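Local coordinates for protein copper-containing nitrite reductase (Hyphomicrobium denitrificans 1NES1, PDB 6TFO) that probably reduces nitrite to nitric oxide with electrons from cytochrome c, working as a copper-dependent homotrimer, at residues S365-A379 and T389-I403. Numbering follows the deposited sequence.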
loop_
_atom_site.group_PDB
_atom_site.type_symbol
_atom_site.label_atom_id
_atom_site.label_comp_id
_atom_site.label_asym_id
_atom_site.label_seq_id
_atom_site.Cartn_x
_atom_site.Cartn_y
_atom_site.Cartn_z
ATOM N N SER C 365 -24.965 6.275 -28.441
ATOM C CA SER C 365 -25.763 5.025 -28.400
ATOM C C SER C 365 -25.754 4.361 -29.779
ATOM O O SER C 365 -25.892 5.071 -30.783
ATOM C CB SER C 365 -27.159 5.291 -27.948
ATOM O OG SER C 365 -27.879 4.076 -27.859
ATOM N N SER C 366 -25.546 3.054 -29.824
ATOM C CA SER C 366 -25.731 2.223 -31.032
ATOM C C SER C 366 -27.150 1.641 -30.967
ATOM O O SER C 366 -27.298 0.442 -30.648
ATOM C CB SER C 366 -24.634 1.192 -31.125
ATOM O OG SER C 366 -23.365 1.851 -31.170
ATOM N N PHE C 367 -28.167 2.482 -31.215
ATOM C CA PHE C 367 -29.584 2.173 -30.891
ATOM C C PHE C 367 -30.083 1.109 -31.854
ATOM O O PHE C 367 -29.841 1.226 -33.074
ATOM C CB PHE C 367 -30.476 3.409 -30.936
ATOM C CG PHE C 367 -31.886 3.129 -30.484
ATOM C CD1 PHE C 367 -32.153 2.775 -29.178
ATOM C CD2 PHE C 367 -32.945 3.199 -31.370
ATOM C CE1 PHE C 367 -33.449 2.530 -28.761
ATOM C CE2 PHE C 367 -34.244 2.955 -30.953
ATOM C CZ PHE C 367 -34.495 2.617 -29.651
ATOM N N HIS C 368 -30.743 0.099 -31.305
ATOM C CA HIS C 368 -31.142 -1.141 -32.011
ATOM C C HIS C 368 -32.316 -1.764 -31.271
ATOM O O HIS C 368 -32.382 -1.634 -30.043
ATOM C CB HIS C 368 -29.967 -2.109 -32.093
ATOM C CG HIS C 368 -30.334 -3.462 -32.597
ATOM N ND1 HIS C 368 -30.374 -3.772 -33.949
ATOM C CD2 HIS C 368 -30.635 -4.601 -31.939
ATOM C CE1 HIS C 368 -30.694 -5.042 -34.094
ATOM N NE2 HIS C 368 -30.851 -5.570 -32.881
ATOM N N VAL C 369 -33.230 -2.377 -32.001
ATOM C CA VAL C 369 -34.381 -3.099 -31.399
ATOM C C VAL C 369 -34.224 -4.545 -31.815
ATOM O O VAL C 369 -34.333 -4.802 -33.018
ATOM C CB VAL C 369 -35.731 -2.526 -31.849
ATOM C CG1 VAL C 369 -36.876 -3.415 -31.401
ATOM C CG2 VAL C 369 -35.910 -1.097 -31.356
ATOM N N ILE C 370 -33.919 -5.413 -30.858
ATOM C CA ILE C 370 -33.665 -6.854 -31.124
ATOM C C ILE C 370 -34.967 -7.438 -31.677
ATOM O O ILE C 370 -36.027 -7.203 -31.040
ATOM C CB ILE C 370 -33.143 -7.574 -29.859
ATOM C CG1 ILE C 370 -31.933 -6.854 -29.250
ATOM C CG2 ILE C 370 -32.810 -9.020 -30.176
ATOM C CD1 ILE C 370 -31.340 -7.545 -28.038
ATOM N N GLY C 371 -34.902 -8.082 -32.850
ATOM C CA GLY C 371 -36.060 -8.750 -33.496
ATOM C C GLY C 371 -36.785 -7.881 -34.515
ATOM O O GLY C 371 -37.724 -8.387 -35.158
ATOM N N GLU C 372 -36.358 -6.629 -34.684
ATOM C CA GLU C 372 -36.923 -5.683 -35.684
ATOM C C GLU C 372 -35.796 -5.028 -36.492
ATOM O O GLU C 372 -34.600 -5.134 -36.105
ATOM C CB GLU C 372 -37.793 -4.617 -35.015
ATOM C CG GLU C 372 -39.280 -4.961 -35.003
ATOM C CD GLU C 372 -39.955 -5.027 -36.362
ATOM O OE1 GLU C 372 -41.056 -5.631 -36.441
ATOM O OE2 GLU C 372 -39.386 -4.462 -37.333
ATOM N N ILE C 373 -36.193 -4.437 -37.626
ATOM C CA ILE C 373 -35.345 -3.647 -38.556
ATOM C C ILE C 373 -36.039 -2.308 -38.725
ATOM O O ILE C 373 -37.275 -2.290 -38.749
ATOM C CB ILE C 373 -35.149 -4.369 -39.894
ATOM C CG1 ILE C 373 -34.830 -5.852 -39.660
ATOM C CG2 ILE C 373 -34.087 -3.654 -40.728
ATOM C CD1 ILE C 373 -34.593 -6.683 -40.903
ATOM N N PHE C 374 -35.273 -1.231 -38.768
ATOM C CA PHE C 374 -35.847 0.122 -38.913
ATOM C C PHE C 374 -36.249 0.313 -40.378
ATOM O O PHE C 374 -35.359 0.250 -41.240
ATOM C CB PHE C 374 -34.855 1.167 -38.393
ATOM C CG PHE C 374 -34.499 1.007 -36.938
ATOM C CD1 PHE C 374 -35.473 0.704 -36.009
ATOM C CD2 PHE C 374 -33.197 1.166 -36.506
ATOM C CE1 PHE C 374 -35.156 0.557 -34.670
ATOM C CE2 PHE C 374 -32.878 1.017 -35.170
ATOM C CZ PHE C 374 -33.853 0.691 -34.256
ATOM N N ASP C 375 -37.551 0.461 -40.653
ATOM C CA ASP C 375 -38.043 0.741 -42.024
ATOM C C ASP C 375 -37.444 2.084 -42.435
ATOM O O ASP C 375 -36.837 2.123 -43.495
ATOM C CB ASP C 375 -39.566 0.711 -42.098
ATOM C CG ASP C 375 -40.145 -0.692 -42.017
ATOM O OD1 ASP C 375 -39.446 -1.629 -42.380
ATOM O OD2 ASP C 375 -41.290 -0.839 -41.569
ATOM N N HIS C 376 -37.546 3.095 -41.563
ATOM C CA HIS C 376 -37.030 4.478 -41.772
ATOM C C HIS C 376 -36.186 4.908 -40.573
ATOM O O HIS C 376 -36.585 4.641 -39.441
ATOM C CB HIS C 376 -38.182 5.459 -42.028
ATOM C CG HIS C 376 -39.017 5.056 -43.192
ATOM N ND1 HIS C 376 -40.191 4.331 -43.048
ATOM C CD2 HIS C 376 -38.813 5.202 -44.518
ATOM C CE1 HIS C 376 -40.682 4.073 -44.237
ATOM N NE2 HIS C 376 -39.854 4.603 -45.151
ATOM N N VAL C 377 -35.055 5.557 -40.851
ATOM C CA VAL C 377 -34.152 6.195 -39.856
ATOM C C VAL C 377 -33.901 7.624 -40.312
ATOM O O VAL C 377 -33.322 7.819 -41.389
ATOM C CB VAL C 377 -32.821 5.426 -39.718
ATOM C CG1 VAL C 377 -31.838 6.181 -38.824
ATOM C CG2 VAL C 377 -33.036 3.993 -39.236
ATOM N N TYR C 378 -34.284 8.601 -39.506
ATOM C CA TYR C 378 -34.072 10.033 -39.829
ATOM C C TYR C 378 -32.652 10.367 -39.373
ATOM O O TYR C 378 -32.448 10.658 -38.193
ATOM C CB TYR C 378 -35.216 10.852 -39.226
ATOM C CG TYR C 378 -36.558 10.631 -39.894
ATOM C CD1 TYR C 378 -37.218 9.415 -39.805
ATOM C CD2 TYR C 378 -37.144 11.620 -40.665
ATOM C CE1 TYR C 378 -38.440 9.199 -40.418
ATOM C CE2 TYR C 378 -38.364 11.427 -41.286
ATOM C CZ TYR C 378 -39.015 10.215 -41.161
ATOM O OH TYR C 378 -40.207 10.038 -41.800
ATOM N N ALA C 379 -31.678 10.221 -40.270
ATOM C CA ALA C 379 -30.229 10.323 -39.997
ATOM C C ALA C 379 -29.926 11.704 -39.401
ATOM O O ALA C 379 -30.366 12.748 -39.997
ATOM C CB ALA C 379 -29.424 10.077 -41.250
ATOM N N THR C 389 -33.319 3.669 -45.144
ATOM C CA THR C 389 -34.303 2.561 -45.189
ATOM C C THR C 389 -33.585 1.240 -44.921
ATOM O O THR C 389 -32.445 1.054 -45.434
ATOM C CB THR C 389 -35.072 2.558 -46.529
ATOM O OG1 THR C 389 -34.141 2.618 -47.603
ATOM C CG2 THR C 389 -36.014 3.729 -46.650
ATOM N N GLY C 390 -34.261 0.332 -44.205
ATOM C CA GLY C 390 -33.744 -1.023 -43.923
ATOM C C GLY C 390 -32.416 -0.941 -43.183
ATOM O O GLY C 390 -31.384 -1.404 -43.765
ATOM N N VAL C 391 -32.451 -0.340 -41.980
ATOM C CA VAL C 391 -31.272 -0.081 -41.099
ATOM C C VAL C 391 -31.418 -0.894 -39.803
ATOM O O VAL C 391 -32.460 -0.732 -39.120
ATOM C CB VAL C 391 -31.126 1.428 -40.816
ATOM C CG1 VAL C 391 -30.187 1.730 -39.652
ATOM C CG2 VAL C 391 -30.691 2.178 -42.065
ATOM N N GLN C 392 -30.411 -1.722 -39.473
ATOM C CA GLN C 392 -30.383 -2.566 -38.234
ATOM C C GLN C 392 -30.124 -1.714 -36.989
ATOM O O GLN C 392 -30.828 -1.941 -35.978
ATOM C CB GLN C 392 -29.312 -3.653 -38.285
ATOM C CG GLN C 392 -27.903 -3.109 -38.450
ATOM C CD GLN C 392 -27.022 -4.220 -38.959
ATOM O OE1 GLN C 392 -26.999 -5.323 -38.383
ATOM N NE2 GLN C 392 -26.323 -3.942 -40.056
ATOM N N THR C 393 -29.169 -0.770 -37.062
ATOM C CA THR C 393 -28.607 -0.058 -35.882
ATOM C C THR C 393 -28.145 1.350 -36.275
ATOM O O THR C 393 -27.449 1.481 -37.300
ATOM C CB THR C 393 -27.455 -0.888 -35.299
ATOM O OG1 THR C 393 -27.902 -2.204 -34.929
ATOM C CG2 THR C 393 -26.820 -0.209 -34.106
ATOM N N VAL C 394 -28.463 2.364 -35.472
ATOM C CA VAL C 394 -28.053 3.773 -35.776
ATOM C C VAL C 394 -27.294 4.396 -34.591
ATOM O O VAL C 394 -27.836 4.405 -33.476
ATOM C CB VAL C 394 -29.274 4.626 -36.176
ATOM C CG1 VAL C 394 -30.447 4.421 -35.217
ATOM C CG2 VAL C 394 -28.911 6.110 -36.331
ATOM N N SER C 395 -26.099 4.939 -34.849
ATOM C CA SER C 395 -25.313 5.799 -33.919
ATOM C C SER C 395 -26.074 7.099 -33.656
ATOM O O SER C 395 -26.350 7.808 -34.625
ATOM C CB SER C 395 -23.949 6.131 -34.472
ATOM O OG SER C 395 -23.189 4.960 -34.663
ATOM N N VAL C 396 -26.375 7.409 -32.397
ATOM C CA VAL C 396 -26.973 8.700 -31.959
ATOM C C VAL C 396 -25.999 9.316 -30.960
ATOM O O VAL C 396 -25.731 8.744 -29.898
ATOM C CB VAL C 396 -28.361 8.489 -31.334
ATOM C CG1 VAL C 396 -29.034 9.813 -30.998
ATOM C CG2 VAL C 396 -29.248 7.628 -32.207
ATOM N N PRO C 397 -25.434 10.505 -31.255
ATOM C CA PRO C 397 -24.480 11.125 -30.344
ATOM C C PRO C 397 -25.190 11.745 -29.154
ATOM O O PRO C 397 -26.390 11.977 -29.193
ATOM C CB PRO C 397 -23.818 12.206 -31.200
ATOM C CG PRO C 397 -24.907 12.603 -32.186
ATOM C CD PRO C 397 -25.714 11.342 -32.432
ATOM N N PRO C 398 -24.461 12.047 -28.064
ATOM C CA PRO C 398 -25.004 12.897 -27.010
ATOM C C PRO C 398 -25.343 14.269 -27.607
ATOM O O PRO C 398 -24.583 14.728 -28.429
ATOM C CB PRO C 398 -23.842 13.004 -26.008
ATOM C CG PRO C 398 -22.609 12.735 -26.857
ATOM C CD PRO C 398 -23.054 11.661 -27.834
ATOM N N GLY C 399 -26.451 14.881 -27.183
ATOM C CA GLY C 399 -26.981 16.124 -27.779
ATOM C C GLY C 399 -27.496 15.893 -29.197
ATOM O O GLY C 399 -27.695 16.879 -29.952
ATOM N N GLY C 400 -27.695 14.622 -29.543
ATOM C CA GLY C 400 -28.326 14.184 -30.793
ATOM C C GLY C 400 -29.601 13.407 -30.508
ATOM O O GLY C 400 -29.796 12.887 -29.372
ATOM N N ALA C 401 -30.467 13.353 -31.511
ATOM C CA ALA C 401 -31.711 12.559 -31.513
ATOM C C ALA C 401 -31.955 12.099 -32.942
ATOM O O ALA C 401 -31.283 12.595 -33.844
ATOM C CB ALA C 401 -32.869 13.374 -30.982
ATOM N N THR C 402 -32.830 11.118 -33.084
ATOM C CA THR C 402 -33.259 10.519 -34.360
ATOM C C THR C 402 -34.729 10.114 -34.225
ATOM O O THR C 402 -35.312 10.252 -33.108
ATOM C CB THR C 402 -32.382 9.326 -34.773
ATOM O OG1 THR C 402 -32.667 8.985 -36.136
ATOM C CG2 THR C 402 -32.609 8.093 -33.933
ATOM N N ILE C 403 -35.291 9.685 -35.350
ATOM C CA ILE C 403 -36.629 9.063 -35.444
ATOM C C ILE C 403 -36.420 7.744 -36.167
ATOM O O ILE C 403 -35.724 7.748 -37.189
ATOM C CB ILE C 403 -37.593 9.995 -36.191
ATOM C CG1 ILE C 403 -37.836 11.284 -35.400
ATOM C CG2 ILE C 403 -38.880 9.266 -36.530
ATOM C CD1 ILE C 403 -38.504 12.383 -36.197
HETATM O O HOH W 1 -22.227 3.978 -32.050
HETATM O O HOH W 2 -33.308 -2.691 -34.875
#
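His368 ND1 donates to the backbone oxygen Gln392 O over 2.8 Å. The donor stands above the carbonyl plane, 52° out of it, while Gln392 O lies at the ring edge. With CG anti to the backbone N (chi1 171°), the imidazole is turned toward the carbonyl of Gln392. Water 2 also sits at Gln392 O and accepts from Val369 N. Thr402 OG1 donates to Tyr378 O at 2.7 Å, also from above the carbonyl plane. Beside it, Tyr378 N meets Ile403 O almost straight, with 172° at the hydrogen.

Strands 365-370 and 393-396 run antiparallel. Ser365 pairs with Val396 and Phe367 with Val394, each through two backbone bonds. Water 1 links Ser366 OG to Ser395 OG. In the second sheet, Phe374 pairs with Val391, and Gly390 and Val391 form a G1 bulge opposite it.

Val377 uses both branches. Its CG2 presses on Val391 CB at 3.6 Å within this second sheet, where Tyr378 CD1 also packs on Ile403 CG2 at 3.7 Å. Val377 CG1 slides past Val394 CG2 of the first sheet at 3.8 Å. Phe374 also reaches across, meeting Val394 at about a right angle, CE2 to CG1 4.2 Å.

The contact thus joins the two sheets of a cupredoxin-like beta sandwich and reaches the subunit interface. The His368 side chain lies about 4 Å from a copper at this boundary, near His419 and His227 of a second subunit. Its ring is edge-to-face with His419. A leucine at His368 would probably leave Gln392 O without its imidazole donor and His419 without its aromatic neighbour. The ND1 bond ties a ring beside the copper, consistent with the active-site histidine of this family, to segment 389-403, whose Gln392 and Thr393 bond His227 and Gly399 of the second subunit.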